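Local coordinates for lysyl oxidase (Pichia pastoris, PDB 1W7C) that oxidises primary amines, including lysine side chains, to aldehydes with the help of copper and a self-derived topaquinone cofactor, at the interface of chains A and B. Sequence-based numbering; all coordinates share one arbitrary frame. Chains: chain A/B, Lysyl oxidase.

The interface of chains A and B. Residues chain A 677-680; chain B 655, 657-659.
The side-chain amide of B:Asn657 lies flat over one face of the A:Phe678 ring, the two planes 23° apart. Its CB stands over the ring centre, 4.0 Å from the centroid, as a CH-pi contact, while the amide nitrogen ND2 reaches past CG toward the CD1 and CE1 side and comes within 3.5 Å of A:Phe678 CD1. The amide of A:Asn679, by contrast, stands almost upright against that of B:Asn657, at 82°, and rests its OD1 near B:Asn657 CB.

Both ends of the B:Asn657 amide are used. Its carbonyl oxygen OD1 accepts the backbone N of A:Asn679 at 3.1 Å from one face of the amide plane and the backbone N of B:Asn659 at 2.9 Å from the opposite face, so the oxygen is clasped between the two chains. ND2 hydrogen-bonds to a water that bridges to the backbone O of A:Pro677. Holding CG between its own backbone N and carbonyl carbon (chi1 73°) places the B:Asn657 amide over the ring while its OD1 caps the start of 3-10 helix 658-660. Replacing B:Asn657 by alanine is likely to leave the backbone N of A:Asn679 without this amide acceptor, strip the A:Phe678 face of its stacked amide and deprive B:Asn659 N of the oxygen that pins the turn.

A:Asn679 answers in kind: its OD1 takes the backbone N of B:Ser658 at 3.1 Å, with the donor tilted somewhat from the carbonyl plane. The B:Ser658 hydroxyl OG lies 3.0 Å from A:Asn679 N, at most a bent, secondary acceptor for that N-H.

The patch joins the end of strand 670-678 and the residues just after it in one subunit to the loop and 3-10 helix 658-660 of the other, shortly beyond strand 642-654, which ends in a copper-binding histidine. Two-fold symmetry repeats it across the homodimer.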
ATOM      1  N   PRO A 677       3.377  16.574   1.487  1.00 13.30           N
ATOM      2  CA  PRO A 677       4.199  17.777   1.419  1.00 14.48           C
ATOM      3  C   PRO A 677       5.660  17.474   1.126  1.00 13.81           C
ATOM      4  O   PRO A 677       6.206  16.502   1.668  1.00 15.18           O
ATOM      5  CB  PRO A 677       4.072  18.360   2.820  0.50 21.75           C
ATOM      6  CG  PRO A 677       2.851  17.829   3.348  0.50 12.56           C
ATOM      7  CD  PRO A 677       2.673  16.462   2.773  0.50 11.92           C
ATOM      8  N   PHE A 678       6.289  18.307   0.294  1.00 13.69           N
ATOM      9  CA  PHE A 678       7.679  18.166  -0.092  1.00 13.49           C
ATOM     10  C   PHE A 678       8.283  19.550  -0.178  1.00 14.47           C
ATOM     11  O   PHE A 678       8.035  20.286  -1.111  1.00 15.36           O
ATOM     12  CB  PHE A 678       7.722  17.438  -1.424  1.00 13.94           C
ATOM     13  CG  PHE A 678       9.089  17.022  -1.882  1.00 14.35           C
ATOM     14  CD1 PHE A 678       9.488  15.707  -1.740  1.00 16.59           C
ATOM     15  CD2 PHE A 678       9.989  17.925  -2.451  1.00 16.95           C
ATOM     16  CE1 PHE A 678      10.733  15.303  -2.138  1.00 18.54           C
ATOM     17  CE2 PHE A 678      11.262  17.494  -2.878  1.00 17.31           C
ATOM     18  CZ  PHE A 678      11.610  16.180  -2.713  1.00 17.67           C
ATOM     19  N   ASN A 679       9.008  19.924   0.870  1.00 13.93           N
ATOM     20  CA  ASN A 679       9.499  21.298   1.002  1.00 15.23           C
ATOM     21  C   ASN A 679       8.392  22.349   1.056  1.00 14.91           C
ATOM     22  O   ASN A 679       8.617  23.517   0.817  1.00 16.50           O
ATOM     23  CB  ASN A 679      10.535  21.602  -0.099  1.00 15.09           C
ATOM     24  CG  ASN A 679      11.748  20.745   0.028  1.00 14.88           C
ATOM     25  OD1 ASN A 679      12.152  20.355   1.125  1.00 15.61           O
ATOM     26  ND2 ASN A 679      12.374  20.473  -1.102  1.00 16.12           N
ATOM     27  N   TYR A 680       7.185  21.910   1.397  1.00 14.70           N
ATOM     28  CA  TYR A 680       6.018  22.772   1.434  1.00 15.79           C
ATOM     29  C   TYR A 680       6.075  23.669   2.681  1.00 15.43           C
ATOM     30  O   TYR A 680       5.574  24.793   2.670  1.00 16.35           O
ATOM     31  CB  TYR A 680       4.747  21.914   1.438  1.00 16.15           C
ATOM     32  CG  TYR A 680       3.476  22.718   1.430  1.00 14.85           C
ATOM     33  CD1 TYR A 680       3.049  23.345   0.279  1.00 15.95           C
ATOM     34  CD2 TYR A 680       2.693  22.841   2.587  1.00 16.87           C
ATOM     35  CE1 TYR A 680       1.905  24.088   0.261  1.00 16.21           C
ATOM     36  CE2 TYR A 680       1.559  23.568   2.572  1.00 16.81           C
ATOM     37  CZ  TYR A 680       1.156  24.192   1.427  1.00 17.64           C
ATOM     38  OH  TYR A 680       0.013  24.938   1.480  1.00 17.67           O
TER
ATOM     39  N   LEU B 655      15.104  10.448  -0.393  1.00 15.73           N
ATOM     40  CA  LEU B 655      15.659  11.766  -0.700  1.00 16.93           C
ATOM     41  C   LEU B 655      14.993  12.721   0.308  1.00 14.61           C
ATOM     42  O   LEU B 655      13.910  13.298   0.043  1.00 16.25           O
ATOM     43  CB  LEU B 655      15.315  12.168  -2.132  1.00 16.89           C
ATOM     44  CG  LEU B 655      15.941  13.506  -2.547  1.00 17.95           C
ATOM     45  CD1 LEU B 655      17.461  13.397  -2.673  1.00 18.34           C
ATOM     46  CD2 LEU B 655      15.344  14.053  -3.846  1.00 19.68           C
ATOM     47  N   ASN B 657      13.509  15.567   2.612  1.00 15.60           N
ATOM     48  CA  ASN B 657      13.083  16.938   2.395  1.00 15.09           C
ATOM     49  C   ASN B 657      12.639  17.544   3.728  1.00 14.44           C
ATOM     50  O   ASN B 657      12.911  16.988   4.799  1.00 14.78           O
ATOM     51  CB  ASN B 657      12.012  16.994   1.278  1.00 14.24           C
ATOM     52  CG  ASN B 657      10.665  16.461   1.691  1.00 14.99           C
ATOM     53  OD1 ASN B 657       9.815  17.202   2.201  1.00 15.38           O
ATOM     54  ND2 ASN B 657      10.459  15.130   1.530  1.00 16.96           N
ATOM     55  N   SER B 658      11.949  18.684   3.690  1.00 15.62           N
ATOM     56  CA  SER B 658      11.429  19.302   4.913  1.00 15.17           C
ATOM     57  C   SER B 658      10.577  18.350   5.725  1.00 16.36           C
ATOM     58  O   SER B 658      10.546  18.441   6.959  1.00 15.61           O
ATOM     59  CB  SER B 658      10.609  20.534   4.548  1.00 17.63           C
ATOM     60  OG  SER B 658       9.453  20.191   3.812  1.00 16.24           O
ATOM     61  N   ASN B 659       9.902  17.411   5.053  1.00 15.67           N
ATOM     62  CA  ASN B 659       9.011  16.487   5.763  1.00 14.61           C
ATOM     63  C   ASN B 659       9.751  15.403   6.507  1.00 14.06           C
ATOM     64  O   ASN B 659       9.107  14.528   7.077  1.00 15.74           O
ATOM     65  CB  ASN B 659       7.934  15.898   4.815  1.00 14.35           C
ATOM     66  CG  ASN B 659       6.543  16.078   5.366  1.00 14.21           C
ATOM     67  OD1 ASN B 659       6.200  17.182   5.847  1.00 15.99           O
ATOM     68  ND2 ASN B 659       5.731  15.024   5.351  1.00 15.61           N
TER
HETATM   69  O   HOH W   1       7.691  14.135   1.691  1.00 18.90           O